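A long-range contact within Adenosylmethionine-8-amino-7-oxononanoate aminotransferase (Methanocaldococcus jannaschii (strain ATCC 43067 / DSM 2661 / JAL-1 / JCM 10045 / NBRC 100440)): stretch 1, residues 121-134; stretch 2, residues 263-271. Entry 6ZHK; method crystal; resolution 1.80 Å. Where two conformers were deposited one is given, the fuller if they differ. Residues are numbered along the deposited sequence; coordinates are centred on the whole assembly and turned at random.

Stretch 1 121-134: DGAEAVEIAIKMAY
Stretch 2, residues 263-271: VIFILDEVA

Residues 122-134 form a regular α-helix that packs against the extended segment around strand 265-268. The two run antiparallel, with 176° between their N-to-C directions and a closest axial approach of 9.9 Å. An unbroken series of backbone hydrogen bonds, from Ala125 N to Asp121 O (3.0 Å) through Tyr134 N to Ile130 O (2.9 Å), keeps the helix internally satisfied. No hydrogen bond crosses the interface, which buries 340 Å² in total and depends on the fit of small helical residues against branched side chains.

Stretch 2 begins at Val263, which makes no contact. Ile264 (phi/psi -66/135) lies opposite Ala133, their CA atoms 6.6 Å apart. Its CB points toward the helix and its mt rotamer (-82°, 167°) carries CD1 to 3.7 Å from Ala133 CA and 3.8 Å from Ala133 CB. The short alanine side chain lets the isoleucine tip reach the helix backbone. Phe265 (-113/121, chi1 t) takes no part in the contact, as expected from the alternation of an extended chain.

Ile266 (-105/127) gives the largest covered area in stretch 2, 66 Å². Its CA is 7.1 Å from Ala129 CA, and its mt rotamer (-57°, -176°) extends CD1 to 3.7 Å from both Ala129 CB and Ala129 O. The same methyl lies 4.3 Å from Ala133 CB and 4.1 Å from Ile130 N, so it rests between two alanines one helical turn apart. Leu267 (-111/124, chi1 t, chi2 p) is again out of reach.

At Asp268 (-93/101) the CB points sideways, but with chi1 at 174° and chi2 at -4° the carboxylate comes nearer the helix. Asp268 OD2 lies 3.5 Å from Val126 CG2, a van der Waals contact with a valine whose chi1 is 160° (t); the CA atoms of this pair are 7.1 Å apart. The buried acid is not left unsatisfied: OD2 is hydrogen-bonded elsewhere in the structure, and Asp268 OD1 accepts a 2.8 Å bond from Val270 N at an N-H...O angle of 161°. That bond spans Glu269 (-105/33), whose side chain stays out of reach, as the chain leaves its extended course.

Val270 (-61/-39, chi1 168°, t) points toward the first turn of the helix and places CG2 3.5 Å from Gly122 CA. Here the backbones come closest, with CA atoms 5.6 Å apart. Glycine suits this position because an ideal CB on Gly122 would fall 2.5 Å from Val270 CG1, a clash. Ala271 lies beyond the contact.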

# COMPACT_ATOMS: atom_id res chain seq x y z
N ASP A 121 1.03 4.04 -0.36
CA ASP A 121 -0.31 4.61 -0.47
C ASP A 121 -0.55 5.47 0.76
O ASP A 121 0.02 5.18 1.82
CB ASP A 121 -1.40 3.52 -0.48
CG ASP A 121 -1.26 2.64 -1.71
OD1 ASP A 121 -0.85 3.18 -2.77
OD2 ASP A 121 -1.57 1.41 -1.63
N GLY A 122 -1.40 6.49 0.62
CA GLY A 122 -1.73 7.40 1.71
C GLY A 122 -2.33 6.64 2.91
O GLY A 122 -2.07 7.01 4.06
N ALA A 123 -3.11 5.58 2.64
CA ALA A 123 -3.66 4.84 3.77
C ALA A 123 -2.50 4.22 4.59
O ALA A 123 -2.59 4.15 5.81
CB ALA A 123 -4.62 3.74 3.30
N GLU A 124 -1.47 3.68 3.91
CA GLU A 124 -0.34 3.10 4.61
C GLU A 124 0.43 4.20 5.37
O GLU A 124 0.92 3.95 6.46
CB GLU A 124 0.64 2.52 3.57
CG GLU A 124 0.37 1.10 3.06
CD GLU A 124 1.15 0.64 1.82
OE1 GLU A 124 1.87 1.45 1.22
OE2 GLU A 124 1.03 -0.56 1.43
N ALA A 125 0.53 5.40 4.78
CA ALA A 125 1.25 6.48 5.45
C ALA A 125 0.55 6.79 6.78
O ALA A 125 1.20 7.06 7.79
CB ALA A 125 1.26 7.71 4.57
N VAL A 126 -0.77 6.76 6.77
CA VAL A 126 -1.54 7.02 7.99
C VAL A 126 -1.40 5.85 8.98
O VAL A 126 -1.23 6.04 10.17
CB VAL A 126 -3.01 7.28 7.57
CG1 VAL A 126 -3.94 7.08 8.75
CG2 VAL A 126 -3.18 8.65 6.96
N GLU A 127 -1.37 4.59 8.51
CA GLU A 127 -1.17 3.45 9.41
C GLU A 127 0.20 3.55 10.07
O GLU A 127 0.39 3.22 11.24
CB GLU A 127 -1.18 2.14 8.60
CG GLU A 127 -2.55 1.80 7.99
CD GLU A 127 -3.37 0.76 8.72
OE1 GLU A 127 -2.86 0.23 9.74
OE2 GLU A 127 -4.53 0.49 8.28
N ILE A 128 1.18 4.08 9.35
CA ILE A 128 2.52 4.20 9.88
C ILE A 128 2.55 5.33 10.91
O ILE A 128 3.18 5.18 11.97
CB ILE A 128 3.53 4.44 8.73
CG1 ILE A 128 3.69 3.15 7.92
CG2 ILE A 128 4.87 4.95 9.28
CD1 ILE A 128 4.36 3.43 6.52
N ALA A 129 1.86 6.43 10.58
CA ALA A 129 1.74 7.53 11.52
C ALA A 129 1.09 7.02 12.82
O ALA A 129 1.51 7.36 13.92
CB ALA A 129 0.93 8.68 10.92
N ILE A 130 0.01 6.26 12.69
CA ILE A 130 -0.69 5.72 13.87
C ILE A 130 0.32 4.93 14.71
O ILE A 130 0.34 5.07 15.94
CB ILE A 130 -1.91 4.85 13.42
CG1 ILE A 130 -3.08 5.74 12.99
CG2 ILE A 130 -2.34 3.81 14.47
CD1 ILE A 130 -4.18 4.90 12.26
N LYS A 131 1.09 4.03 14.07
CA LYS A 131 1.95 3.11 14.79
C LYS A 131 3.10 3.85 15.43
O LYS A 131 3.47 3.55 16.56
CB LYS A 131 2.42 1.94 13.93
CG LYS A 131 1.28 1.05 13.41
CD LYS A 131 1.81 -0.04 12.51
CE LYS A 131 3.05 -0.77 13.05
NZ LYS A 131 3.41 -1.91 12.16
N MET A 132 3.62 4.89 14.76
CA MET A 132 4.70 5.68 15.31
C MET A 132 4.20 6.38 16.56
O MET A 132 4.92 6.40 17.56
CB MET A 132 5.13 6.75 14.26
CG MET A 132 5.95 6.15 13.13
SD MET A 132 6.20 7.49 11.97
CE MET A 132 7.43 6.77 10.88
N ALA A 133 2.98 6.97 16.50
CA ALA A 133 2.44 7.77 17.59
C ALA A 133 2.20 6.84 18.78
O ALA A 133 2.67 7.11 19.86
CB ALA A 133 1.16 8.49 17.18
N TYR A 134 1.64 5.65 18.49
CA TYR A 134 1.31 4.69 19.54
C TYR A 134 2.61 4.26 20.22
O TYR A 134 2.71 4.24 21.48
CB TYR A 134 0.55 3.49 18.99
CG TYR A 134 0.23 2.50 20.11
CD1 TYR A 134 -0.85 2.74 20.96
CD2 TYR A 134 1.05 1.40 20.37
CE1 TYR A 134 -1.13 1.87 22.03
CE2 TYR A 134 0.80 0.57 21.45
CZ TYR A 134 -0.29 0.79 22.26
OH TYR A 134 -0.54 -0.03 23.33
N VAL A 263 -0.28 15.89 23.37
CA VAL A 263 -0.77 14.88 22.44
C VAL A 263 -0.13 15.06 21.05
O VAL A 263 -0.06 16.16 20.55
CB VAL A 263 -2.30 14.90 22.35
CG1 VAL A 263 -2.86 13.90 21.29
CG2 VAL A 263 -2.97 14.74 23.72
N ILE A 264 0.28 13.97 20.38
CA ILE A 264 0.76 14.01 18.99
C ILE A 264 -0.38 14.43 18.05
O ILE A 264 -1.52 13.93 18.14
CB ILE A 264 1.35 12.64 18.56
CG1 ILE A 264 2.80 12.50 19.04
CG2 ILE A 264 1.31 12.50 17.03
CD1 ILE A 264 3.31 11.06 18.93
N PHE A 265 -0.04 15.35 17.11
CA PHE A 265 -1.02 15.77 16.12
C PHE A 265 -0.54 15.27 14.76
O PHE A 265 0.58 15.58 14.34
CB PHE A 265 -1.16 17.31 16.10
CG PHE A 265 -2.14 17.84 15.07
CD1 PHE A 265 -3.32 17.14 14.78
CD2 PHE A 265 -1.92 19.04 14.41
CE1 PHE A 265 -4.23 17.62 13.84
CE2 PHE A 265 -2.82 19.52 13.45
CZ PHE A 265 -3.97 18.81 13.18
N ILE A 266 -1.39 14.44 14.09
CA ILE A 266 -1.08 13.92 12.78
C ILE A 266 -1.91 14.66 11.77
O ILE A 266 -3.12 14.71 11.92
CB ILE A 266 -1.45 12.41 12.75
CG1 ILE A 266 -0.70 11.68 13.88
CG2 ILE A 266 -1.17 11.90 11.34
CD1 ILE A 266 -0.97 10.12 13.81
N LEU A 267 -1.28 15.23 10.74
CA LEU A 267 -2.07 15.88 9.69
C LEU A 267 -1.94 15.03 8.43
O LEU A 267 -0.84 14.75 7.95
CB LEU A 267 -1.57 17.30 9.45
CG LEU A 267 -2.49 18.22 8.65
CD1 LEU A 267 -3.72 18.54 9.49
CD2 LEU A 267 -1.75 19.53 8.26
N ASP A 268 -3.12 14.62 7.91
CA ASP A 268 -3.14 13.83 6.71
C ASP A 268 -3.28 14.76 5.49
O ASP A 268 -4.38 15.21 5.19
CB ASP A 268 -4.29 12.82 6.79
CG ASP A 268 -4.48 12.04 5.50
OD1 ASP A 268 -3.76 12.34 4.52
OD2 ASP A 268 -5.30 11.09 5.53
N GLU A 269 -2.17 15.03 4.79
CA GLU A 269 -2.22 15.87 3.58
C GLU A 269 -2.09 14.98 2.34
O GLU A 269 -1.55 15.38 1.32
CB GLU A 269 -1.15 16.95 3.68
CG GLU A 269 -1.49 18.01 4.73
CD GLU A 269 -1.08 19.42 4.30
OE1 GLU A 269 -1.46 19.84 3.15
OE2 GLU A 269 -0.35 20.09 5.09
N VAL A 270 -2.63 13.76 2.41
CA VAL A 270 -2.47 12.90 1.24
C VAL A 270 -3.13 13.53 0.00
O VAL A 270 -2.56 13.53 -1.06
CB VAL A 270 -2.96 11.47 1.51
CG1 VAL A 270 -3.05 10.69 0.20
CG2 VAL A 270 -2.01 10.76 2.48
N ALA A 271 -4.29 14.16 0.17
CA ALA A 271 -4.99 14.79 -0.93
C ALA A 271 -4.61 16.28 -1.02
O ALA A 271 -4.58 16.82 -2.10
CB ALA A 271 -6.49 14.63 -0.69